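Long-range contacts in FeeM (PDB 2G0B), which probably joins fatty acyl chains, delivered by an acyl carrier protein, to the amino group of amino acids such as tyrosine, making N-acyl amino acids: residues A35-F40 against Y165-A170; R23-T28 against V97-M102. One frame throughout, in Å; residues are numbered along the deposited sequence.

Contact 1 of 2, residues A35-F40 against Y165-A170; sequences AIDESF and YGTVNA. With NLT (N-dodecanoyl-L-tyrosine), chain I.
Phe40 and Tyr165 reach toward each other tip to tip: CZ of Phe40 lies 3.7 Å from OH of Tyr165, approaching obliquely rather than as a stack. Phe40 with CG anti to its carbonyl carbon (chi1 -86°) and Tyr165 with CG anti to its backbone N (chi1 -162°) bring the far ends of the two rings together. The methyl of Thr167, set anti to the backbone N, comes obliquely to the Phe40 ring, with CG2 3.6 Å from Phe40 CE1; the same methyl rests 3.7 Å from CB of Asp37, whose side chain crosses that of Thr167 at about a right angle. Asp37 is the N-cap of helix 38-44, its OD1 taking the N-H of Ser39 through the anti lone pair at 3.0 Å. Residues 165-170 form the turn of the hairpin between strands 157-165 and 170-178, the last two strands of an acetyltransferase-like (GNAT) sheet, and Asn169 and Ala170 facing Tyr165 make a G1 beta bulge. Ala35 N donates a nearly straight bond to Val168 O (2.8 Å, 175°), lying above that carbonyl's plane. This ties the loop ahead of the helix to the hairpin. CG2 of Val168 meets the edge of the Phe40 ring, while CG1 packs 3.5 Å from CE2 of the product's tyrosine ring. The Tyr165 ring turns its edge to CD1 of that ring, and Ala170 CB sits 3.3 Å from its OH. Over one face of Phe40 lies the product's carboxylate oxygen O2.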
loop_
_atom_site.group_PDB
_atom_site.type_symbol
_atom_site.label_atom_id
_atom_site.label_comp_id
_atom_site.label_asym_id
_atom_site.label_seq_id
_atom_site.Cartn_x
_atom_site.Cartn_y
_atom_site.Cartn_z
ATOM N N ALA A 35 1.065 -1.865 16.180
ATOM C CA ALA A 35 0.270 -0.870 16.898
ATOM C C ALA A 35 -0.599 -0.050 15.932
ATOM O O ALA A 35 -0.169 0.298 14.836
ATOM C CB ALA A 35 1.164 0.036 17.709
ATOM N N ILE A 36 -1.832 0.231 16.337
ATOM C CA ILE A 36 -2.712 1.073 15.533
ATOM C C ILE A 36 -2.667 2.528 15.995
ATOM O O ILE A 36 -3.008 2.856 17.137
ATOM C CB ILE A 36 -4.162 0.523 15.484
ATOM C CG1 ILE A 36 -4.556 -0.087 16.830
ATOM C CG2 ILE A 36 -4.274 -0.528 14.416
ATOM C CD1 ILE A 36 -6.088 -0.012 17.150
ATOM N N ASP A 37 -2.198 3.383 15.094
ATOM C CA ASP A 37 -2.017 4.796 15.352
ATOM C C ASP A 37 -3.087 5.577 14.621
ATOM O O ASP A 37 -3.451 5.238 13.479
ATOM C CB ASP A 37 -0.645 5.223 14.848
ATOM C CG ASP A 37 -0.179 6.529 15.443
ATOM O OD1 ASP A 37 -0.894 7.545 15.292
ATOM O OD2 ASP A 37 0.909 6.642 16.056
ATOM N N GLU A 38 -3.561 6.653 15.254
ATOM C CA GLU A 38 -4.656 7.459 14.701
ATOM C C GLU A 38 -4.217 8.388 13.559
ATOM O O GLU A 38 -5.060 8.981 12.877
ATOM C CB GLU A 38 -5.358 8.249 15.805
ATOM C CG GLU A 38 -6.549 7.516 16.418
ATOM C CD GLU A 38 -7.196 8.282 17.577
ATOM O OE1 GLU A 38 -6.466 8.983 18.329
ATOM O OE2 GLU A 38 -8.440 8.173 17.742
ATOM N N SER A 39 -2.902 8.484 13.341
ATOM C CA SER A 39 -2.340 9.305 12.270
ATOM C C SER A 39 -2.700 8.775 10.883
ATOM O O SER A 39 -2.885 9.555 9.946
ATOM C CB SER A 39 -0.828 9.386 12.406
ATOM O OG SER A 39 -0.246 8.105 12.265
ATOM N N PHE A 40 -2.791 7.448 10.758
ATOM C CA PHE A 40 -3.088 6.809 9.480
ATOM C C PHE A 40 -4.515 7.096 9.043
ATOM O O PHE A 40 -4.766 7.356 7.872
ATOM C CB PHE A 40 -2.865 5.304 9.568
ATOM C CG PHE A 40 -1.453 4.880 9.295
ATOM C CD1 PHE A 40 -0.716 4.221 10.270
ATOM C CD2 PHE A 40 -0.867 5.109 8.051
ATOM C CE1 PHE A 40 0.586 3.805 10.015
ATOM C CE2 PHE A 40 0.438 4.705 7.797
ATOM C CZ PHE A 40 1.165 4.052 8.780
ATOM N N TYR A 165 9.965 1.517 12.978
ATOM C CA TYR A 165 8.864 2.405 12.643
ATOM C C TYR A 165 8.016 2.588 13.893
ATOM O O TYR A 165 7.238 1.708 14.251
ATOM C CB TYR A 165 8.041 1.800 11.500
ATOM C CG TYR A 165 7.132 2.761 10.741
ATOM C CD1 TYR A 165 7.117 4.131 11.018
ATOM C CD2 TYR A 165 6.279 2.284 9.730
ATOM C CE1 TYR A 165 6.285 5.000 10.307
ATOM C CE2 TYR A 165 5.446 3.143 9.024
ATOM C CZ TYR A 165 5.448 4.493 9.318
ATOM O OH TYR A 165 4.625 5.334 8.619
ATOM N N GLY A 166 8.196 3.731 14.564
ATOM C CA GLY A 166 7.535 4.017 15.833
ATOM C C GLY A 166 6.019 4.002 15.763
ATOM O O GLY A 166 5.356 3.496 16.678
ATOM N N THR A 167 5.479 4.549 14.668
ATOM C CA THR A 167 4.043 4.561 14.390
ATOM C C THR A 167 3.422 3.174 14.561
ATOM O O THR A 167 2.377 3.020 15.207
ATOM C CB THR A 167 3.795 5.049 12.948
ATOM O OG1 THR A 167 4.485 6.282 12.734
ATOM C CG2 THR A 167 2.354 5.426 12.745
ATOM N N VAL A 168 4.099 2.170 14.017
ATOM C CA VAL A 168 3.588 0.813 13.997
ATOM C C VAL A 168 4.187 -0.071 15.111
ATOM O O VAL A 168 3.645 -1.141 15.414
ATOM C CB VAL A 168 3.834 0.175 12.616
ATOM C CG1 VAL A 168 3.130 -1.101 12.510
ATOM C CG2 VAL A 168 3.342 1.092 11.526
ATOM N N ASN A 169 5.251 0.426 15.761
ATOM C CA ASN A 169 6.085 -0.371 16.682
ATOM C C ASN A 169 6.482 -1.719 16.081
ATOM O O ASN A 169 6.204 -2.786 16.645
ATOM C CB ASN A 169 5.453 -0.527 18.078
ATOM C CG ASN A 169 6.508 -0.711 19.182
ATOM O OD1 ASN A 169 7.200 0.238 19.564
ATOM N ND2 ASN A 169 6.643 -1.938 19.676
ATOM N N ALA A 170 7.098 -1.645 14.905
ATOM C CA ALA A 170 7.564 -2.808 14.173
ATOM C C ALA A 170 8.709 -2.361 13.246
ATOM O O ALA A 170 8.822 -1.166 12.944
ATOM C CB ALA A 170 6.426 -3.404 13.381
HETATM N N NLT I . 2.833 -0.827 5.244
HETATM C C1 NLT I . 2.122 -1.404 4.267
HETATM O OL NLT I . 0.923 -1.648 4.354
HETATM C C2 NLT I . 2.898 -1.778 3.014
HETATM C C3 NLT I . 2.156 -1.411 1.722
HETATM C C4 NLT I . 2.642 -2.252 0.530
HETATM C C5 NLT I . 1.879 -1.903 -0.752
HETATM C C6 NLT I . 2.555 -2.441 -2.013
HETATM C C7 NLT I . 1.994 -1.789 -3.278
HETATM C C8 NLT I . 2.303 -2.624 -4.515
HETATM C C9 NLT I . 1.816 -1.972 -5.817
HETATM C C10 NLT I . 2.870 -2.198 -6.901
HETATM C C11 NLT I . 2.576 -1.496 -8.226
HETATM C C12 NLT I . 3.520 -2.018 -9.310
HETATM C CA NLT I . 2.310 -0.492 6.570
HETATM C CB NLT I . 3.415 0.113 7.431
HETATM C CG NLT I . 4.193 -0.957 8.166
HETATM C CD2 NLT I . 3.551 -1.815 9.049
HETATM C CE2 NLT I . 4.270 -2.790 9.716
HETATM C CZ NLT I . 5.631 -2.899 9.516
HETATM C CE1 NLT I . 6.279 -2.047 8.630
HETATM C CD1 NLT I . 5.561 -1.074 7.956
HETATM O OH NLT I . 6.317 -3.832 10.159
HETATM C C NLT I . 1.204 0.520 6.513
HETATM O O NLT I . 1.279 1.428 5.658
HETATM O O2 NLT I . 0.244 0.426 7.321
#

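Contact 2 of 2, residues R23-T28 against V97-M102; sequences RIVRTT and VVQFAM. With NLT (N-dodecanoyl-L-tyrosine), chain I.
Val25 carries the meeting of helix 15-31 with strand 94-102, its CB directed toward the strand. This CB lies 4.1 Å from NE2 of Gln99. From there CG1, anti to the backbone N (chi1 -179°), touches the end of the Gln99 amide, 3.5 Å from NE2 and nearly as close to OE1. CG2, the other branch, rests against both the backbone O of Gln99 and CB of Ala101, 3.8 Å from the latter. Gln99 comes to meet CG1 across Val25 at about a right angle, because its chain bends at chi2 (-87°). Ala101 is small enough for the helix to lie close: the axes of residues 23-28 and 97-102 approach to 7.4 Å and cross at 77°. Ile24 CG2 and Thr28 CG2 also pack on the Ala101 methyl, and Thr28 OG1 gives a weak hydrogen bond to Met102 O (3.0 Å). Strand 94-102 is the central strand of the GNAT-like sheet, bonded antiparallel to strand 59-68 and parallel to strand 138-143. Gln99 interrupts its extended backbone with left-handed helical torsions, consistent with the bulge common in this strand of the family. Gln99 N donates to the carboxylate oxygen O of the product (NLT) at 3.1 Å. Phe100 N makes a weak bond to the acyl carbonyl OL (3.3 Å), much as this strand's amide is thought to polarise the acyl carbonyl in related transferases. Farther back along the strand, Val97 CG1 lies against the fatty chain at C5 and C7.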
loop_
_atom_site.group_PDB
_atom_site.type_symbol
_atom_site.label_atom_id
_atom_site.label_comp_id
_atom_site.label_asym_id
_atom_site.label_seq_id
_atom_site.Cartn_x
_atom_site.Cartn_y
_atom_site.Cartn_z
ATOM N N ARG A 23 -11.453 -1.374 9.822
ATOM C CA ARG A 23 -11.651 -2.540 10.671
ATOM C C ARG A 23 -10.771 -3.710 10.275
ATOM O O ARG A 23 -10.258 -4.421 11.140
ATOM C CB ARG A 23 -13.093 -2.969 10.633
ATOM C CG ARG A 23 -13.706 -3.005 11.953
ATOM C CD ARG A 23 -13.921 -4.377 12.510
ATOM N NE ARG A 23 -14.461 -4.271 13.861
ATOM C CZ ARG A 23 -15.422 -5.040 14.355
ATOM N NH1 ARG A 23 -15.943 -6.009 13.623
ATOM N NH2 ARG A 23 -15.848 -4.847 15.598
ATOM N N ILE A 24 -10.618 -3.922 8.969
ATOM C CA ILE A 24 -9.737 -4.957 8.478
ATOM C C ILE A 24 -8.315 -4.627 8.900
ATOM O O ILE A 24 -7.650 -5.460 9.505
ATOM C CB ILE A 24 -9.859 -5.124 6.949
ATOM C CG1 ILE A 24 -11.226 -5.683 6.597
ATOM C CG2 ILE A 24 -8.804 -6.084 6.422
ATOM C CD1 ILE A 24 -11.689 -5.305 5.244
ATOM N N VAL A 25 -7.899 -3.378 8.670
ATOM C CA VAL A 25 -6.552 -2.919 9.034
ATOM C C VAL A 25 -6.297 -3.077 10.523
ATOM O O VAL A 25 -5.258 -3.571 10.926
ATOM C CB VAL A 25 -6.293 -1.458 8.595
ATOM C CG1 VAL A 25 -4.896 -1.025 8.974
ATOM C CG2 VAL A 25 -6.473 -1.316 7.092
ATOM N N ARG A 26 -7.289 -2.723 11.328
ATOM C CA ARG A 26 -7.195 -2.839 12.773
ATOM C C ARG A 26 -7.013 -4.278 13.238
ATOM O O ARG A 26 -6.157 -4.561 14.072
ATOM C CB ARG A 26 -8.428 -2.246 13.422
ATOM C CG ARG A 26 -8.331 -2.110 14.912
ATOM C CD ARG A 26 -9.658 -2.064 15.586
ATOM N NE ARG A 26 -9.920 -0.746 16.150
ATOM C CZ ARG A 26 -11.143 -0.261 16.398
ATOM N NH1 ARG A 26 -12.216 -0.990 16.105
ATOM N NH2 ARG A 26 -11.293 0.958 16.940
ATOM N N THR A 27 -7.816 -5.181 12.689
ATOM C CA THR A 27 -7.798 -6.586 13.098
ATOM C C THR A 27 -6.515 -7.285 12.641
ATOM O O THR A 27 -5.897 -8.033 13.405
ATOM C CB THR A 27 -9.045 -7.295 12.561
ATOM O OG1 THR A 27 -10.208 -6.647 13.083
ATOM C CG2 THR A 27 -9.163 -8.704 13.125
ATOM N N THR A 28 -6.107 -6.989 11.411
ATOM C CA THR A 28 -4.903 -7.547 10.812
ATOM C C THR A 28 -3.648 -7.133 11.579
ATOM O O THR A 28 -2.803 -7.980 11.893
ATOM C CB THR A 28 -4.837 -7.129 9.314
ATOM O OG1 THR A 28 -5.562 -8.081 8.537
ATOM C CG2 THR A 28 -3.418 -7.210 8.734
ATOM N N VAL A 97 2.097 4.202 -0.808
ATOM C CA VAL A 97 1.056 3.189 -0.727
ATOM C C VAL A 97 1.014 2.663 0.699
ATOM O O VAL A 97 2.027 2.194 1.238
ATOM C CB VAL A 97 1.286 2.037 -1.713
ATOM C CG1 VAL A 97 0.068 1.187 -1.799
ATOM C CG2 VAL A 97 1.631 2.575 -3.079
ATOM N N VAL A 98 -0.170 2.709 1.291
ATOM C CA VAL A 98 -0.301 2.604 2.725
ATOM C C VAL A 98 -1.579 1.802 3.138
ATOM O O VAL A 98 -2.492 1.621 2.322
ATOM C CB VAL A 98 -0.276 4.044 3.305
ATOM C CG1 VAL A 98 -1.612 4.457 3.886
ATOM C CG2 VAL A 98 0.835 4.212 4.270
ATOM N N GLN A 99 -1.592 1.293 4.382
ATOM C CA GLN A 99 -2.755 0.584 4.974
ATOM C C GLN A 99 -3.256 -0.608 4.140
ATOM O O GLN A 99 -4.465 -0.804 3.962
ATOM C CB GLN A 99 -3.913 1.549 5.310
ATOM C CG GLN A 99 -3.572 2.657 6.299
ATOM C CD GLN A 99 -3.746 2.252 7.766
ATOM O OE1 GLN A 99 -2.788 1.822 8.420
ATOM N NE2 GLN A 99 -4.950 2.432 8.289
ATOM N N PHE A 100 -2.310 -1.381 3.617
ATOM C CA PHE A 100 -2.617 -2.603 2.904
ATOM C C PHE A 100 -2.909 -3.707 3.919
ATOM O O PHE A 100 -2.084 -3.997 4.795
ATOM C CB PHE A 100 -1.446 -2.987 2.000
ATOM C CG PHE A 100 -1.570 -4.352 1.385
ATOM C CD1 PHE A 100 -2.730 -4.741 0.746
ATOM C CD2 PHE A 100 -0.509 -5.234 1.424
ATOM C CE1 PHE A 100 -2.838 -5.983 0.190
ATOM C CE2 PHE A 100 -0.610 -6.485 0.862
ATOM C CZ PHE A 100 -1.774 -6.859 0.244
ATOM N N ALA A 101 -4.093 -4.301 3.808
ATOM C CA ALA A 101 -4.528 -5.337 4.732
ATOM C C ALA A 101 -5.536 -6.243 4.076
ATOM O O ALA A 101 -6.340 -5.795 3.271
ATOM C CB ALA A 101 -5.120 -4.715 6.004
ATOM N N MET A 102 -5.450 -7.533 4.397
ATOM C CA MET A 102 -6.401 -8.539 3.937
ATOM C C MET A 102 -6.858 -9.311 5.152
ATOM O O MET A 102 -6.062 -9.584 6.043
ATOM C CB MET A 102 -5.740 -9.518 2.950
ATOM C CG MET A 102 -4.944 -8.887 1.809
ATOM S SD MET A 102 -5.852 -8.867 0.298
ATOM C CE MET A 102 -5.943 -10.600 -0.103
HETATM N N NLT I . 2.833 -0.827 5.244
HETATM C C1 NLT I . 2.122 -1.404 4.267
HETATM O OL NLT I . 0.923 -1.648 4.354
HETATM C C2 NLT I . 2.898 -1.778 3.014
HETATM C C3 NLT I . 2.156 -1.411 1.722
HETATM C C4 NLT I . 2.642 -2.252 0.530
HETATM C C5 NLT I . 1.879 -1.903 -0.752
HETATM C C6 NLT I . 2.555 -2.441 -2.013
HETATM C C7 NLT I . 1.994 -1.789 -3.278
HETATM C C8 NLT I . 2.303 -2.624 -4.515
HETATM C C9 NLT I . 1.816 -1.972 -5.817
HETATM C C10 NLT I . 2.870 -2.198 -6.901
HETATM C C11 NLT I . 2.576 -1.496 -8.226
HETATM C C12 NLT I . 3.520 -2.018 -9.310
HETATM C CA NLT I . 2.310 -0.492 6.570
HETATM C CB NLT I . 3.415 0.113 7.431
HETATM C CG NLT I . 4.193 -0.957 8.166
HETATM C CD2 NLT I . 3.551 -1.815 9.049
HETATM C CE2 NLT I . 4.270 -2.790 9.716
HETATM C CZ NLT I . 5.631 -2.899 9.516
HETATM C CE1 NLT I . 6.279 -2.047 8.630
HETATM C CD1 NLT I . 5.561 -1.074 7.956
HETATM O OH NLT I . 6.317 -3.832 10.159
HETATM C C NLT I . 1.204 0.520 6.513
HETATM O O NLT I . 1.279 1.428 5.658
HETATM O O2 NLT I . 0.244 0.426 7.321
#

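Overall arrangement
Contact 1 and contact 2 have centres about 12 Å apart and share the bound N-dodecanoyl-L-tyrosine: contact 1 lines the tyrosine ring and touches the carboxylate; contact 2 meets the carboxylate, the acyl carbonyl and the first part of the chain. Phe40 joins them directly, its CG 3.4 Å from OE1 of Gln99 and its CE2 3.6 Å from CG2 of Val98, so the helix 38-44 side of contact 1 packs on the strand of contact 2. The loop ahead of helix 38-44 also touches helix 15-31, Ile36 CD1 lying 3.8 Å from CG of Arg26. Tyr29, just beyond residues 23-28, adds a hydrogen bond to the product through its hydroxyl; Asn144 ND2 and the backbone carbonyls of Ser142 and Pro171 add others.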